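Local atomic coordinates of putative lipoprotein (Bacteroides fragilis, PDB entry 3QNK), a protein that is a SusD-like lipoprotein assigned to the outer membrane and probably binds glycans at the cell surface for uptake. Residues Phe304-Asn307 / Ile311-Gly314; Val341-Met346 / Asp353-Gly358. One frame throughout, in Å; residues are numbered along the deposited sequence.

Contact 1: residues Phe304-Asn307 / Ile311-Gly314; sequences FDIN and IYEG
The ring of Tyr312 meets two isoleucines in different ways: CG2 of Ile311 lies over the centre of one face, 3.7 Å above the ring plane, while Ile306 comes in at the edge. CD1 of Ile306, near that plane, approaches CE2 of Tyr312 to 3.6 Å, and CG1 of Ile306 lies 3.8 Å from CG2 of Ile311. The CG2 methyl of Ile311 thus serves both neighbours. With CG1 of Ile311 turned anti to the backbone N (chi1 -175°), this methyl is left on the side that faces the ring and Ile306. Beyond the two segments, the Tyr312 ring stacks with Phe325, and its hydroxyl is hydrogen-bonded to that of Tyr359, so both the flat part and the polar end of the side chain are engaged by the chain that follows.

Polar groups lie toward the exposed side. There the amide of Asn307 and the carboxylate of Glu313 are nearly coplanar, with planes 18° apart, although the two side chains run at about a right angle to each other. ND2 of Asn307 stays 3.7 Å from OE2 of Glu313, a loose approach that leaves the apolar cluster as the main contact between the segments. The turn itself is held from within: OD1 of Asp305 accepts the backbone N-H of Asn307, at 2.9 Å from its N, with the anti lone pair, the one away from OD2.

Residues 304-305 form an outer strand of a three-stranded antiparallel sheet, next to strand 480-488, and Ile306 also touches Phe475 of strand 469-475. The chain leaves this edge strand through an Asx turn at Asp305 and folds back in a short loop, with aliphatic and aromatic side chains packed inside the bend.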
# COMPACT_ATOMS: atom_id res chain seq x y z
N PHE B 304 14.02 -16.97 42.13
CA PHE B 304 14.73 -15.81 42.63
C PHE B 304 13.79 -14.86 43.32
O PHE B 304 12.63 -14.77 42.95
CB PHE B 304 15.42 -15.07 41.52
CG PHE B 304 16.30 -15.94 40.68
CD1 PHE B 304 17.64 -16.14 41.02
CD2 PHE B 304 15.80 -16.55 39.52
CE1 PHE B 304 18.47 -16.93 40.22
CE2 PHE B 304 16.63 -17.32 38.72
CZ PHE B 304 17.96 -17.50 39.06
N ASP B 305 14.30 -14.12 44.32
CA ASP B 305 13.57 -13.08 45.03
C ASP B 305 14.15 -11.76 44.59
O ASP B 305 15.35 -11.53 44.75
CB ASP B 305 13.65 -13.26 46.55
CG ASP B 305 12.71 -12.35 47.32
OD1 ASP B 305 12.95 -11.11 47.33
OD2 ASP B 305 11.75 -12.88 47.94
N ILE B 306 13.30 -10.91 44.03
CA ILE B 306 13.63 -9.59 43.49
C ILE B 306 14.42 -8.73 44.50
O ILE B 306 15.17 -7.85 44.10
CB ILE B 306 12.29 -8.93 43.04
CG1 ILE B 306 12.47 -8.13 41.78
CG2 ILE B 306 11.54 -8.15 44.14
CD1 ILE B 306 11.14 -7.61 41.19
N ASN B 307 14.27 -9.02 45.80
CA ASN B 307 14.91 -8.29 46.88
C ASN B 307 16.17 -8.98 47.40
O ASN B 307 17.08 -8.26 47.80
CB ASN B 307 13.92 -8.01 48.01
CG ASN B 307 12.77 -7.09 47.58
OD1 ASN B 307 11.58 -7.38 47.77
ND2 ASN B 307 13.09 -5.95 46.94
N ILE B 311 18.23 -7.97 41.03
CA ILE B 311 18.01 -7.97 39.59
C ILE B 311 17.77 -6.54 39.04
O ILE B 311 18.48 -6.16 38.11
CB ILE B 311 16.94 -8.99 39.11
CG1 ILE B 311 16.84 -9.00 37.59
CG2 ILE B 311 15.58 -8.79 39.79
CD1 ILE B 311 16.58 -10.24 36.95
N TYR B 312 16.88 -5.75 39.67
CA TYR B 312 16.57 -4.41 39.15
C TYR B 312 17.15 -3.28 40.00
O TYR B 312 16.82 -2.12 39.76
CB TYR B 312 15.04 -4.23 38.99
CG TYR B 312 14.38 -5.36 38.21
CD1 TYR B 312 14.92 -5.81 37.01
CD2 TYR B 312 13.22 -5.96 38.67
CE1 TYR B 312 14.32 -6.83 36.28
CE2 TYR B 312 12.62 -7.01 37.97
CZ TYR B 312 13.18 -7.44 36.77
OH TYR B 312 12.60 -8.45 36.05
N GLU B 313 18.06 -3.60 40.95
CA GLU B 313 18.76 -2.67 41.82
C GLU B 313 20.18 -2.36 41.29
O GLU B 313 20.84 -3.21 40.71
CB GLU B 313 18.86 -3.29 43.24
CG GLU B 313 17.60 -3.16 44.11
CD GLU B 313 17.38 -4.19 45.20
OE1 GLU B 313 18.37 -4.77 45.69
OE2 GLU B 313 16.20 -4.41 45.58
N GLY B 314 20.62 -1.14 41.52
CA GLY B 314 21.97 -0.63 41.26
C GLY B 314 22.49 -0.53 39.85
O GLY B 314 23.70 -0.39 39.65

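Contact 2: residues Val341-Met346 / Asp353-Gly358; sequences VDRYLM and DGSLTG
The side-chain oxygen of Ser355 is gripped by several groups on one face of the guanidinium of Arg343, whose NH1 lies 3.6 Å from CB of Ser355. OG of Ser355 accepts from the backbone N of Gly358 over 2.9 Å, closing an ST motif, and takes a weak bond from N of Thr357; it is also hydrogen-bonded to the carbonyl of Tyr359. Having OG anti to its own backbone N (chi1 164°) swings the oxygen toward the residues that follow.

Arg343 reaches across from an Asx turn, in which OD1 of Asp342 accepts from N of Tyr344 at 2.8 Å and from N of Leu345 at 2.9 Å. The arginine chain bends at chi2 (-58°) and lays its planar end between the CG1 methyl of Val341, over the centre of one face, and the backbone of Gly358 on the other. NH1 forms a salt bridge with Asp347, while NH2 bonds to Asn360 and the carbonyl of Val324; these partners probably balance the buried charge. NE of Arg343 lies 3.1 Å from O of Gly358, and the backbone C of Gly358 sits 3.4 Å from the guanidinium plane of Arg343, offset toward its rim.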
# COMPACT_ATOMS: atom_id res chain seq x y z
N VAL B 341 3.74 -1.18 37.95
CA VAL B 341 3.62 -2.32 37.03
C VAL B 341 3.79 -3.60 37.83
O VAL B 341 4.75 -3.72 38.58
CB VAL B 341 4.63 -2.21 35.87
CG1 VAL B 341 4.63 -3.47 35.00
CG2 VAL B 341 4.35 -0.96 35.03
N ASP B 342 2.82 -4.52 37.69
CA ASP B 342 2.77 -5.81 38.39
C ASP B 342 2.75 -6.95 37.38
O ASP B 342 1.78 -7.12 36.63
CB ASP B 342 1.53 -5.86 39.32
CG ASP B 342 1.32 -7.10 40.18
OD1 ASP B 342 2.02 -8.11 39.96
OD2 ASP B 342 0.43 -7.07 41.08
N ARG B 343 3.83 -7.74 37.37
CA ARG B 343 3.97 -8.87 36.46
C ARG B 343 3.41 -10.16 37.04
O ARG B 343 3.26 -11.14 36.30
CB ARG B 343 5.43 -9.08 36.07
CG ARG B 343 6.07 -7.89 35.41
CD ARG B 343 5.38 -7.42 34.16
NE ARG B 343 6.19 -6.39 33.53
CZ ARG B 343 5.89 -5.75 32.41
NH1 ARG B 343 4.77 -6.03 31.76
NH2 ARG B 343 6.71 -4.83 31.93
N TYR B 344 3.12 -10.16 38.38
CA TYR B 344 2.58 -11.32 39.08
C TYR B 344 1.06 -11.40 38.87
O TYR B 344 0.58 -12.44 38.44
CB TYR B 344 2.93 -11.29 40.59
CG TYR B 344 2.28 -12.42 41.36
CD1 TYR B 344 2.39 -13.74 40.94
CD2 TYR B 344 1.55 -12.16 42.52
CE1 TYR B 344 1.77 -14.77 41.63
CE2 TYR B 344 0.91 -13.19 43.22
CZ TYR B 344 1.03 -14.50 42.77
OH TYR B 344 0.46 -15.55 43.46
N LEU B 345 0.33 -10.33 39.15
CA LEU B 345 -1.14 -10.34 39.05
C LEU B 345 -1.72 -9.65 37.83
O LEU B 345 -2.78 -10.06 37.38
CB LEU B 345 -1.76 -9.67 40.28
CG LEU B 345 -1.51 -10.34 41.64
CD1 LEU B 345 -1.93 -9.44 42.77
CD2 LEU B 345 -2.20 -11.67 41.75
N MSE B 346 -1.09 -8.56 37.37
CA MSE B 346 -1.60 -7.69 36.33
C MSE B 346 -1.11 -8.04 34.92
O MSE B 346 -1.81 -8.77 34.24
CB MSE B 346 -1.25 -6.23 36.69
CG MSE B 346 -1.93 -5.73 37.99
SE MSE B 346 -3.85 -5.49 37.81
CE MSE B 346 -3.80 -3.99 36.63
N ASP B 353 -1.97 -9.71 24.88
CA ASP B 353 -1.19 -8.49 24.71
C ASP B 353 -0.40 -8.10 26.00
O ASP B 353 0.14 -6.99 26.09
CB ASP B 353 -2.03 -7.32 24.17
CG ASP B 353 -2.85 -7.67 22.95
OD1 ASP B 353 -2.27 -8.30 22.00
OD2 ASP B 353 -4.05 -7.32 22.92
N GLY B 354 -0.28 -9.02 26.96
CA GLY B 354 0.56 -8.83 28.13
C GLY B 354 1.99 -9.16 27.72
O GLY B 354 2.21 -9.86 26.72
N SER B 355 2.97 -8.65 28.43
CA SER B 355 4.37 -8.90 28.04
C SER B 355 4.75 -10.40 28.23
O SER B 355 4.49 -11.00 29.29
CB SER B 355 5.31 -7.99 28.82
OG SER B 355 6.64 -8.45 28.74
N LEU B 356 5.33 -10.98 27.19
CA LEU B 356 5.75 -12.38 27.21
C LEU B 356 7.12 -12.53 27.86
O LEU B 356 7.46 -13.63 28.33
CB LEU B 356 5.76 -12.95 25.80
CG LEU B 356 4.42 -12.93 25.07
CD1 LEU B 356 4.61 -13.22 23.61
CD2 LEU B 356 3.38 -13.85 25.74
N THR B 357 7.88 -11.41 27.94
CA THR B 357 9.24 -11.41 28.53
C THR B 357 9.29 -10.96 29.96
O THR B 357 10.28 -11.25 30.61
CB THR B 357 10.19 -10.55 27.71
OG1 THR B 357 9.88 -9.16 27.91
CG2 THR B 357 10.17 -10.91 26.22
N GLY B 358 8.27 -10.22 30.42
CA GLY B 358 8.22 -9.64 31.76
C GLY B 358 8.73 -8.22 31.78
O GLY B 358 8.92 -7.64 32.85

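Both contacts close short excursions of the chain, one after the other, and their chemistry differs with their place in the fold. Contact 1 is partly buried beside an edge strand and relies on apolar side chains, with Asn307 and Glu313 at its exposed side; contact 2 is fully buried, in the loop between strands 339-340 and 360-361, and centres on an arginine. Each also contains a turn closed by a side-chain oxygen: an Asx turn in both, and an ST motif as well in contact 2. The centres of contact 1 and contact 2 lie about 17 Å apart. Shared neighbours nevertheless link them: Tyr359 is hydrogen-bonded to Tyr312 and Ser355, while Phe475 of strand 469-475 touches Ile306 and Arg343.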